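Local structure of RedY-like protein (Hahella chejuensis, 2JDJ) at residues 62-65 against 66-69; 21-24 against 25-29; 49-52 against 53-56. The protein probably takes part in biosynthesis of the red pigment prodigiosin, as a two-subunit member of the RedY-like HapK family with a dimeric alpha-beta barrel fold. All coordinates share one frame; numbering follows the deposited sequence.

Contact 1. Residues 62-65 against 66-69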
loop_
_atom_site.group_PDB
_atom_site.type_symbol
_atom_site.label_atom_id
_atom_site.label_comp_id
_atom_site.label_asym_id
_atom_site.label_seq_id
_atom_site.Cartn_x
_atom_site.Cartn_y
_atom_site.Cartn_z
ATOM N N THR A 62 8.217 10.631 -4.104
ATOM C CA THR A 62 7.991 12.048 -4.377
ATOM C C THR A 62 7.261 12.189 -5.702
ATOM O O THR A 62 6.185 12.801 -5.778
ATOM C CB THR A 62 9.324 12.816 -4.415
ATOM O OG1 THR A 62 10.253 12.118 -5.264
ATOM C CG2 THR A 62 9.906 12.915 -3.005
ATOM N N ASP A 63 7.842 11.596 -6.732
ATOM C CA ASP A 63 7.172 11.426 -8.019
ATOM C C ASP A 63 7.863 10.314 -8.776
ATOM O O ASP A 63 9.027 9.979 -8.488
ATOM C CB ASP A 63 7.194 12.713 -8.843
ATOM C CG ASP A 63 8.592 13.226 -9.062
ATOM O OD1 ASP A 63 9.278 12.687 -9.946
ATOM O OD2 ASP A 63 9.011 14.159 -8.333
ATOM N N ARG A 64 7.139 9.755 -9.743
ATOM C CA ARG A 64 7.606 8.622 -10.544
ATOM C C ARG A 64 8.889 8.928 -11.291
ATOM O O ARG A 64 9.734 8.047 -11.499
ATOM C CB ARG A 64 6.518 8.184 -11.544
ATOM C CG ARG A 64 6.758 6.829 -12.185
ATOM C CD ARG A 64 6.956 5.747 -11.136
ATOM N NE ARG A 64 6.231 4.515 -11.451
ATOM C CZ ARG A 64 6.787 3.412 -11.939
ATOM N NH1 ARG A 64 8.092 3.357 -12.187
ATOM N NH2 ARG A 64 6.026 2.353 -12.168
ATOM N N ALA A 65 9.024 10.182 -11.712
ATOM C CA ALA A 65 10.223 10.632 -12.415
ATOM C C ALA A 65 11.481 10.447 -11.541
ATOM O O ALA A 65 12.498 9.889 -11.988
ATOM C CB ALA A 65 10.050 12.094 -12.850
ATOM N N ALA A 66 11.396 10.909 -10.294
ATOM C CA ALA A 66 12.508 10.787 -9.338
ATOM C C ALA A 66 12.832 9.312 -9.050
ATOM O O ALA A 66 13.993 8.918 -9.042
ATOM C CB ALA A 66 12.188 11.536 -8.051
ATOM N N PHE A 67 11.794 8.498 -8.836
ATOM C CA PHE A 67 11.984 7.050 -8.601
ATOM C C PHE A 67 12.669 6.339 -9.766
ATOM O O PHE A 67 13.575 5.538 -9.566
ATOM C CB PHE A 67 10.670 6.357 -8.244
ATOM C CG PHE A 67 10.839 4.911 -7.831
ATOM C CD1 PHE A 67 11.554 4.578 -6.683
ATOM C CD2 PHE A 67 10.291 3.883 -8.597
ATOM C CE1 PHE A 67 11.721 3.238 -6.294
ATOM C CE2 PHE A 67 10.450 2.542 -8.220
ATOM C CZ PHE A 67 11.168 2.219 -7.064
ATOM N N ASP A 68 12.240 6.654 -10.984
ATOM C CA ASP A 68 12.826 6.072 -12.183
ATOM C C ASP A 68 14.333 6.313 -12.296
ATOM O O ASP A 68 15.081 5.412 -12.688
ATOM C CB ASP A 68 12.096 6.588 -13.426
ATOM C CG ASP A 68 10.754 5.904 -13.636
ATOM O OD1 ASP A 68 10.271 5.186 -12.722
ATOM O OD2 ASP A 68 10.175 6.084 -14.724
ATOM N N ALA A 69 14.765 7.527 -11.955
ATOM C CA ALA A 69 16.188 7.859 -11.887
ATOM C C ALA A 69 16.905 7.011 -10.828
ATOM O O ALA A 69 17.977 6.453 -11.095
ATOM C CB ALA A 69 16.373 9.356 -11.605
#
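Arg64 and Asp68, one helical turn apart, form a salt bridge in which Arg64 NH1 lies 2.9 Å from Asp68 OD1. NH1 uses the syn lone pair of OD1, and OD1 in turn sits close to the guanidinium plane. The two flat groups nevertheless stand 89° apart, which rules out a two-pronged, coplanar pairing: one N-H carries the bond, and it is bent, with an N-H...O angle of 142°. The Arg64 chain bends at chi2 and chi3 to bring NH1 there, and NH1 then also meets the edge of the Phe67 ring at CD2, 4.2 Å away.

Just before helix 64-71, Asp63 caps its start at the N-cap position. Its CG lies between the backbone N and the carbonyl carbon (chi1 56°), a rotation that folds the carboxylate back over the first turn, where OD1 accepts from Ala66 N at 2.8 Å. The amide arrives from above the carboxylate plane. A carboxylate here would probably also interact favourably with the partial positive charge at the helix N terminus. With an alanine here, Ala66 N would probably lose its side-chain acceptor and the first turn would be likely to fray. Beside it, Thr62 OG1 rests 3.4 Å from Ala66 CB.

Behind these side chains stand the i to i+4 backbone bonds: Phe67 N reaches Asp63 O at 3.2 Å, Asp68 N reaches Arg64 O at 2.9 Å, and Ala69 N reaches Ala65 O. Further out, Arg64 NH2 makes a second salt bridge to Glu92 on strand 87-97. Thr62 pairs with Ser36 through the backbone, and the buried Phe67 packs against Ile4, so that helix 64-71 lies beside strand 2-10 just after strand 55-61 ends.

Contact 2. Residues 21-24 against 25-29. With IPA (isopropyl alcohol), chain F.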
loop_
_atom_site.group_PDB
_atom_site.type_symbol
_atom_site.label_atom_id
_atom_site.label_comp_id
_atom_site.label_asym_id
_atom_site.label_seq_id
_atom_site.Cartn_x
_atom_site.Cartn_y
_atom_site.Cartn_z
ATOM N N PHE A 21 15.182 -11.270 6.432
ATOM C CA PHE A 21 16.371 -10.656 7.015
ATOM C C PHE A 21 16.946 -9.613 6.038
ATOM O O PHE A 21 17.371 -8.527 6.451
ATOM C CB PHE A 21 17.436 -11.700 7.410
ATOM C CG PHE A 21 18.645 -11.070 8.054
ATOM C CD1 PHE A 21 18.689 -10.876 9.442
ATOM C CD2 PHE A 21 19.701 -10.597 7.269
ATOM C CE1 PHE A 21 19.789 -10.250 10.045
ATOM C CE2 PHE A 21 20.788 -9.957 7.860
ATOM C CZ PHE A 21 20.830 -9.789 9.247
ATOM N N TRP A 22 16.967 -9.967 4.749
ATOM C CA TRP A 22 17.420 -9.087 3.679
ATOM C C TRP A 22 16.555 -7.840 3.616
ATOM O O TRP A 22 17.072 -6.716 3.580
ATOM C CB TRP A 22 17.446 -9.814 2.332
ATOM C CG TRP A 22 17.746 -8.893 1.181
ATOM C CD1 TRP A 22 18.982 -8.492 0.738
ATOM C CD2 TRP A 22 16.785 -8.233 0.340
ATOM N NE1 TRP A 22 18.847 -7.621 -0.330
ATOM C CE2 TRP A 22 17.510 -7.450 -0.597
ATOM C CE3 TRP A 22 15.382 -8.223 0.289
ATOM C CZ2 TRP A 22 16.870 -6.660 -1.576
ATOM C CZ3 TRP A 22 14.750 -7.442 -0.682
ATOM C CH2 TRP A 22 15.496 -6.673 -1.602
ATOM N N VAL A 23 15.236 -8.019 3.640
ATOM C CA VAL A 23 14.345 -6.853 3.638
ATOM C C VAL A 23 14.682 -5.907 4.799
ATOM O O VAL A 23 14.944 -4.730 4.590
ATOM C CB VAL A 23 12.849 -7.252 3.683
ATOM C CG1 VAL A 23 11.976 -6.044 4.027
ATOM C CG2 VAL A 23 12.437 -7.872 2.361
ATOM N N GLN A 24 14.677 -6.421 6.020
ATOM C CA GLN A 24 14.839 -5.544 7.191
ATOM C C GLN A 24 16.223 -4.928 7.364
ATOM O O GLN A 24 16.350 -3.823 7.859
ATOM C CB GLN A 24 14.439 -6.284 8.455
ATOM C CG GLN A 24 12.936 -6.431 8.583
ATOM C CD GLN A 24 12.532 -7.184 9.838
ATOM O OE1 GLN A 24 11.790 -8.170 9.773
ATOM N NE2 GLN A 24 13.024 -6.731 10.981
ATOM N N ASN A 25 17.263 -5.631 6.950
ATOM C CA ASN A 25 18.629 -5.187 7.242
ATOM C C ASN A 25 19.419 -4.739 6.028
ATOM O O ASN A 25 20.530 -4.217 6.161
ATOM C CB ASN A 25 19.362 -6.286 8.004
ATOM C CG ASN A 25 18.657 -6.655 9.283
ATOM O OD1 ASN A 25 18.795 -5.973 10.288
ATOM N ND2 ASN A 25 17.863 -7.726 9.245
ATOM N N VAL A 26 18.862 -4.950 4.837
ATOM C CA VAL A 26 19.537 -4.539 3.617
ATOM C C VAL A 26 18.614 -3.631 2.804
ATOM O O VAL A 26 18.987 -2.503 2.443
ATOM C CB VAL A 26 20.024 -5.738 2.788
ATOM C CG1 VAL A 26 20.865 -5.269 1.614
ATOM C CG2 VAL A 26 20.868 -6.691 3.651
ATOM N N ASP A 27 17.409 -4.116 2.519
ATOM C CA ASP A 27 16.482 -3.357 1.682
ATOM C C ASP A 27 16.087 -2.050 2.378
ATOM O O ASP A 27 16.284 -0.975 1.818
ATOM C CB ASP A 27 15.267 -4.226 1.321
ATOM C CG ASP A 27 14.517 -3.736 0.087
ATOM O OD1 ASP A 27 14.995 -2.854 -0.673
ATOM O OD2 ASP A 27 13.418 -4.273 -0.127
ATOM N N TYR A 28 15.581 -2.137 3.610
ATOM C CA TYR A 28 15.211 -0.937 4.373
ATOM C C TYR A 28 16.434 -0.054 4.587
ATOM O O TYR A 28 16.335 1.156 4.525
ATOM C CB TYR A 28 14.655 -1.257 5.767
ATOM C CG TYR A 28 13.281 -1.891 5.854
ATOM C CD1 TYR A 28 12.410 -1.927 4.752
ATOM C CD2 TYR A 28 12.844 -2.433 7.056
ATOM C CE1 TYR A 28 11.137 -2.508 4.853
ATOM C CE2 TYR A 28 11.587 -3.013 7.168
ATOM C CZ TYR A 28 10.736 -3.050 6.058
ATOM O OH TYR A 28 9.493 -3.622 6.178
ATOM N N ALA A 29 17.581 -0.680 4.856
ATOM C CA ALA A 29 18.790 0.051 5.217
ATOM C C ALA A 29 19.350 0.860 4.047
ATOM O O ALA A 29 20.153 1.770 4.258
ATOM C CB ALA A 29 19.849 -0.917 5.759
HETATM C C1 IPA F . 13.533 0.623 -1.878
HETATM C C2 IPA F . 13.333 -0.386 -2.998
HETATM C C3 IPA F . 11.927 -0.259 -3.561
HETATM O O2 IPA F . 13.515 -1.682 -2.483
#
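Trp22 and Asp27 both carry CG anti to the backbone N (chi1 173° and -159°), and these rotations lay the methylene of Asp27 over one face of the indole. Asp27 CB stands 3.9 Å from the centroid of the Trp22 six-membered ring, a CH-pi contact. The carboxylate is only 25° from the ring plane, with Asp27 OD2 3.5 Å from Trp22 CZ3. At the pyrrole end of the same indole, Trp22 CD1 meets Val26 CB at 3.6 Å, with the two side chains crossing roughly at right angles.

Asp27 is five positions on from Trp22 (i to i+5), and the backbone explains why they meet: helix 16-30 widens here into a pi-type turn. Trp22 O accepts from both Val26 N and Asp27 N, and Tyr28 N reaches back to Val23 O at 2.8 Å in a nearly straight, i to i+5 bond. One residue before Trp22 the pattern is still alpha-helical, Asn25 N bonding to Phe21 O. Phe21 O takes a second donor, Asn25 ND2 at 2.9 Å, which approaches in the carbonyl plane on a lone pair while also lying over a face of the Phe21 ring.

The next i to i+5 pair repeats the face-on theme, as Val23 CG1 sits over the Tyr28 ring, 3.7 Å from CE1. Beyond that ring, Tyr28 OH is hydrogen-bonded to Val42 N of strand 37-44 and to Leu98 O of the second subunit, which ties the helix to the sheet and to the dimer interface. Trp22 faces helix 74-86 through Ala82, Phe83 and Met86. Between helix and sheet, Asp27, which also touches Phe40 and Leu79, accepts through OD1 a 2.6 Å hydrogen bond from O2 of an isopropyl alcohol, probably a crystallisation additive; a glycerol lies near too, consistent with a pocket.

Contact 3. Residues 49-52 against 53-56. With SO4 (sulfate ion), chain C.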
loop_
_atom_site.group_PDB
_atom_site.type_symbol
_atom_site.label_atom_id
_atom_site.label_comp_id
_atom_site.label_asym_id
_atom_site.label_seq_id
_atom_site.Cartn_x
_atom_site.Cartn_y
_atom_site.Cartn_z
ATOM N N ALA A 49 2.959 -22.511 0.189
ATOM C CA ALA A 49 3.931 -22.720 -0.897
ATOM C C ALA A 49 3.405 -22.229 -2.244
ATOM O O ALA A 49 4.096 -21.516 -2.964
ATOM C CB ALA A 49 4.372 -24.193 -0.984
ATOM N N ASN A 50 2.170 -22.580 -2.575
ATOM C CA ASN A 50 1.636 -22.287 -3.899
ATOM C C ASN A 50 0.807 -20.996 -3.980
ATOM O O ASN A 50 0.055 -20.802 -4.948
ATOM C CB ASN A 50 0.839 -23.496 -4.434
ATOM C CG ASN A 50 1.616 -24.810 -4.325
ATOM O OD1 ASN A 50 1.110 -25.809 -3.788
ATOM N ND2 ASN A 50 2.862 -24.812 -4.819
ATOM N N ALA A 51 0.979 -20.102 -2.999
ATOM C CA ALA A 51 0.322 -18.788 -3.014
ATOM C C ALA A 51 0.733 -17.987 -4.262
ATOM O O ALA A 51 1.903 -17.997 -4.670
ATOM C CB ALA A 51 0.658 -17.999 -1.729
ATOM N N PRO A 52 -0.224 -17.290 -4.884
ATOM C CA PRO A 52 0.138 -16.414 -5.991
ATOM C C PRO A 52 1.108 -15.291 -5.588
ATOM O O PRO A 52 1.810 -14.762 -6.441
ATOM C CB PRO A 52 -1.213 -15.846 -6.439
ATOM C CG PRO A 52 -2.092 -15.995 -5.228
ATOM C CD PRO A 52 -1.676 -17.280 -4.628
ATOM N N TYR A 53 1.123 -14.928 -4.307
ATOM C CA TYR A 53 2.116 -13.994 -3.769
ATOM C C TYR A 53 2.224 -14.170 -2.267
ATOM O O TYR A 53 1.252 -14.585 -1.632
ATOM C CB TYR A 53 1.798 -12.536 -4.110
ATOM C CG TYR A 53 0.535 -11.994 -3.465
ATOM C CD1 TYR A 53 0.585 -11.259 -2.269
ATOM C CD2 TYR A 53 -0.697 -12.221 -4.046
ATOM C CE1 TYR A 53 -0.605 -10.758 -1.680
ATOM C CE2 TYR A 53 -1.868 -11.742 -3.471
ATOM C CZ TYR A 53 -1.816 -11.012 -2.296
ATOM O OH TYR A 53 -3.007 -10.542 -1.756
ATOM N N HIS A 54 3.404 -13.871 -1.713
ATOM C CA HIS A 54 3.681 -14.049 -0.274
ATOM C C HIS A 54 3.797 -12.737 0.469
ATOM O O HIS A 54 3.482 -12.656 1.668
ATOM C CB HIS A 54 4.958 -14.889 -0.086
ATOM C CG HIS A 54 4.916 -16.158 -0.865
ATOM N ND1 HIS A 54 4.193 -17.256 -0.450
ATOM C CD2 HIS A 54 5.414 -16.470 -2.082
ATOM C CE1 HIS A 54 4.268 -18.200 -1.368
ATOM N NE2 HIS A 54 5.011 -17.750 -2.364
ATOM N N TYR A 55 4.236 -11.707 -0.252
ATOM C CA TYR A 55 4.540 -10.412 0.362
ATOM C C TYR A 55 3.951 -9.303 -0.452
ATOM O O TYR A 55 3.675 -9.469 -1.635
ATOM C CB TYR A 55 6.063 -10.193 0.532
ATOM C CG TYR A 55 6.686 -11.173 1.506
ATOM C CD1 TYR A 55 6.757 -10.888 2.878
ATOM C CD2 TYR A 55 7.180 -12.394 1.060
ATOM C CE1 TYR A 55 7.319 -11.807 3.772
ATOM C CE2 TYR A 55 7.741 -13.339 1.951
ATOM C CZ TYR A 55 7.798 -13.038 3.291
ATOM O OH TYR A 55 8.358 -13.961 4.138
ATOM N N VAL A 56 3.736 -8.169 0.214
ATOM C CA VAL A 56 3.337 -6.964 -0.459
ATOM C C VAL A 56 4.298 -5.865 -0.019
ATOM O O VAL A 56 4.573 -5.736 1.177
ATOM C CB VAL A 56 1.903 -6.524 -0.045
ATOM C CG1 VAL A 56 1.548 -5.257 -0.790
ATOM C CG2 VAL A 56 0.882 -7.619 -0.346
HETATM S S SO4 C . 0.974 -24.997 2.556
HETATM O O1 SO4 C . 2.278 -24.530 2.071
HETATM O O2 SO4 C . 1.060 -26.448 2.713
HETATM O O3 SO4 C . 0.617 -24.320 3.817
HETATM O O4 SO4 C . -0.088 -24.709 1.586
HETATM O O HOH W 1 3.980 -19.659 -4.910
#
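Ala49, Ala51 and His54 converge on one water, which lies 2.7 Å from Ala49 O and 2.7 Å from Ala51 O and can donate to either; more acceptors surround it than it has protons. The water also makes a weak bond of 3.3 Å to His54 NE2. The imidazole also meets the loop directly: Ala49 O lies at the ring edge, in its plane, 3.7 Å from His54 CE1, while the methyl of Ala51 comes in obliquely, with CB 3.6 Å from the same carbon. His54 has CG anti to its carbonyl carbon (chi1 -52°), which carries the ring back over the turn, and the bond from His54 ND1 to Ser46 O helps fix its rotation.

Where the segments join, Pro52 CG touches Tyr53 CD2 at 4.2 Å, the two side chains crossing at a slant; Tyr53 packs on Leu93 of the second subunit. His54 and Tyr55 both face Ile8 of strand 2-10, a classic beta bulge where the loop enters strand 55-61. At the other end, Ala49 N donates to O1 of a sulfate at 2.8 Å and 173°, an ion probably from the crystallisation liquor.

With no direct hydrogen bond joining 49-52 to 53-56, their link is the water and the imidazole's contacts, while Ser46, Ala45 and Ile8 also hold His54. Since Ser46 O can only accept, ND1 must be the donor.

From the N terminus, contact 2 comes first, within helix 16-30; contact 3 follows at the end of the loop between strands 37-44 and 55-61, and contact 1 opens once strand 55-61 has run its length into helix 64-71. All three are local and in series, so none nests in or crosses another. Contacts 1 and 3 lie on opposite sides of the chain's centre, their own centres about 27 Å apart. Contacts 2 and 3 come closest, about 6 Å between nearest atoms, and both touch the second subunit; contact 1 does not. Strand 2-10 adjoins contacts 1 and 3, whereas contact 2 meets strand 37-44 and helix 74-86.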